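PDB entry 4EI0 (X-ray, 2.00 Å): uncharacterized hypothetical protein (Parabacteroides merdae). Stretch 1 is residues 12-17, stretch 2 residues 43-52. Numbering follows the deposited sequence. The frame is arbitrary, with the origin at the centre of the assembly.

Stretch 1 (12-17) PVSALS
Stretch 2, residues 43-52: AIPNELGKLS

The two stretches belong to one chain and meet at a single antiparallel beta bridge, from which a looser set of van der Waals contacts, many of them between carbonyl oxygens of stretch 1 and aliphatic carbons of stretch 2, runs back along stretch 1; together they bury 309 Å², both sides summed. Ser17 and Ala43 form the hydrogen-bonded pair, with CA atoms 5.4 Å apart and extended backbones (phi/psi -137/167 and -158/140). Ser17 N donates to Ala43 O at 2.8 Å with an N-H...O angle of 162°, and Ala43 N donates to Ser17 O at 3.0 Å and 154°. All four backbone polar atoms of the pair are thus used reciprocally. The 3.4 Å between Ser17 O and Ala43 O separates two acceptors and is a by-product of this ring, not a bond.

Ala43 O has a further neighbour: Leu16 CA lies 3.4 Å from it, a CA-H...O contact with 141° at the hydrogen. Leu16 (phi/psi -52/129) brings its CA within 4.3 Å of Ile44 CA. Both CB atoms at the bridge point to the same face of the sheet. Ser17 takes chi1 72° (p), leaving its OG 4.2 Å from Ala43 CB; the small methyl fits beside the hydroxyl.

Leu16 supplies the apolar anchor. Its CA-to-CB bond points sideways, but chi1 -175° (t) and chi2 50° (p) bring its end closer, placing Leu16 CD1 3.7 Å from Leu51 CD2 and 4.0 Å from Ile44 CB. Ile44 is extended (-137/139; t, t) and Leu51 is m, t. All three are buried, as suits branched hydrocarbon side chains.

Upstream, contacts replace cross-stretch hydrogen bonds. Pro45 (-58/132, C-gamma exo) points toward stretch 1, its CG 3.6 Å from Val13 O and its CD 3.6 Å from Ala15 O. It has no amide hydrogen to donate, and its contacts with stretch 1 are made by ring carbons. Val13 O also accepts a weak bond from Ala15 N at 2.8 Å, across Ser14 (-85/45). Leu48 points toward stretch 1 with rotamer m, t, setting its CD1 3.6 Å from Ser14 O. Ala15 (-172/172) directs its methyl away.

Stretch 2 turns through residues 46-48, which have helical angles without the regular bonds; Leu48 N donates to Pro45 O at 3.0 Å. Gly49, at 165/-155, adopts angles where a CB would jam against the preceding carbonyl oxygen. Lys50 (m, m, t, m) curls back so that its NZ donates to Asn46 O at 2.9 Å and, weakly, to Asn46 OD1 at 3.1 Å and Gly49 O at 3.4 Å.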

# COMPACT_ATOMS: atom_id res chain seq x y z
N PRO B 12 -10.39 -10.26 10.28
CA PRO B 12 -10.39 -10.87 8.92
C PRO B 12 -9.78 -12.30 8.97
O PRO B 12 -9.44 -12.82 10.06
CB PRO B 12 -9.54 -9.89 8.09
CG PRO B 12 -8.61 -9.26 9.08
CD PRO B 12 -9.29 -9.29 10.44
N VAL B 13 -9.62 -12.93 7.81
CA VAL B 13 -9.24 -14.35 7.78
C VAL B 13 -7.93 -14.66 8.56
O VAL B 13 -6.84 -14.17 8.26
CB VAL B 13 -9.22 -14.88 6.35
CG1 VAL B 13 -8.96 -16.38 6.32
CG2 VAL B 13 -10.55 -14.57 5.71
N SER B 14 -8.03 -15.51 9.56
CA SER B 14 -6.88 -15.77 10.46
C SER B 14 -5.94 -16.84 9.89
O SER B 14 -5.49 -17.76 10.57
CB SER B 14 -7.36 -16.10 11.85
OG SER B 14 -8.51 -16.95 11.82
N ALA B 15 -5.66 -16.69 8.60
CA ALA B 15 -4.81 -17.60 7.83
C ALA B 15 -4.59 -16.92 6.46
O ALA B 15 -5.21 -15.91 6.16
CB ALA B 15 -5.50 -18.97 7.64
N LEU B 16 -3.72 -17.50 5.65
CA LEU B 16 -3.54 -17.09 4.25
C LEU B 16 -4.84 -17.07 3.54
O LEU B 16 -5.61 -18.02 3.64
CB LEU B 16 -2.63 -18.09 3.53
CG LEU B 16 -2.26 -17.71 2.10
CD1 LEU B 16 -1.74 -16.26 2.03
CD2 LEU B 16 -1.18 -18.70 1.67
N SER B 17 -5.15 -15.97 2.88
CA SER B 17 -6.35 -15.87 2.09
C SER B 17 -6.09 -15.17 0.73
O SER B 17 -5.03 -14.55 0.52
CB SER B 17 -7.39 -15.12 2.87
OG SER B 17 -6.99 -13.77 2.91
N ALA B 43 -3.30 -12.26 1.24
CA ALA B 43 -3.06 -11.67 2.59
C ALA B 43 -2.93 -12.78 3.63
O ALA B 43 -3.62 -13.78 3.54
CB ALA B 43 -4.18 -10.70 3.01
N ILE B 44 -1.99 -12.59 4.55
CA ILE B 44 -1.75 -13.48 5.64
C ILE B 44 -1.54 -12.58 6.84
O ILE B 44 -0.94 -11.53 6.72
CB ILE B 44 -0.54 -14.40 5.39
CG1 ILE B 44 -0.43 -15.46 6.52
CG2 ILE B 44 0.76 -13.62 5.28
CD1 ILE B 44 0.62 -16.53 6.28
N PRO B 45 -2.09 -12.95 8.01
CA PRO B 45 -1.78 -12.14 9.17
C PRO B 45 -0.26 -12.09 9.38
O PRO B 45 0.42 -13.12 9.31
CB PRO B 45 -2.50 -12.86 10.31
CG PRO B 45 -3.58 -13.64 9.63
CD PRO B 45 -2.96 -14.09 8.35
N ASN B 46 0.27 -10.88 9.59
CA ASN B 46 1.71 -10.64 9.59
C ASN B 46 2.47 -11.45 10.62
O ASN B 46 3.59 -11.86 10.37
CB ASN B 46 2.02 -9.17 9.84
CG ASN B 46 3.45 -8.80 9.45
OD1 ASN B 46 3.93 -9.17 8.37
ND2 ASN B 46 4.12 -8.07 10.31
N GLU B 47 1.85 -11.73 11.75
CA GLU B 47 2.50 -12.50 12.81
C GLU B 47 2.61 -14.01 12.49
O GLU B 47 3.43 -14.69 13.08
CB GLU B 47 1.81 -12.25 14.16
CG GLU B 47 0.47 -12.92 14.35
CD GLU B 47 -0.75 -12.21 13.72
OE1 GLU B 47 -0.64 -11.22 12.92
OE2 GLU B 47 -1.87 -12.68 14.05
N LEU B 48 1.82 -14.51 11.54
CA LEU B 48 1.84 -15.92 11.13
C LEU B 48 2.89 -16.24 10.06
O LEU B 48 3.44 -17.34 10.02
CB LEU B 48 0.46 -16.39 10.66
CG LEU B 48 -0.73 -16.34 11.64
CD1 LEU B 48 -1.99 -16.92 10.95
CD2 LEU B 48 -0.47 -17.05 12.96
N GLY B 49 3.20 -15.28 9.19
CA GLY B 49 4.27 -15.49 8.24
C GLY B 49 4.18 -14.46 7.14
O GLY B 49 3.66 -13.37 7.34
N LYS B 50 4.72 -14.81 5.98
CA LYS B 50 4.83 -13.89 4.84
C LYS B 50 4.51 -14.62 3.54
O LYS B 50 4.59 -15.84 3.44
CB LYS B 50 6.22 -13.27 4.77
CG LYS B 50 6.79 -12.62 6.04
CD LYS B 50 6.09 -11.35 6.39
CE LYS B 50 6.64 -10.73 7.66
NZ LYS B 50 6.05 -11.45 8.81
N LEU B 51 4.17 -13.85 2.51
CA LEU B 51 3.85 -14.42 1.21
C LEU B 51 5.13 -15.01 0.58
O LEU B 51 6.15 -14.35 0.56
CB LEU B 51 3.21 -13.34 0.31
CG LEU B 51 1.90 -12.75 0.81
CD1 LEU B 51 1.34 -11.86 -0.32
CD2 LEU B 51 0.85 -13.82 1.19
N SER B 52 5.04 -16.24 -0.01
CA SER B 52 6.19 -16.91 -0.68
C SER B 52 6.16 -16.92 -2.20
O SER B 52 7.19 -16.65 -2.87
CB SER B 52 6.31 -18.36 -0.19
OG SER B 52 6.33 -18.35 1.25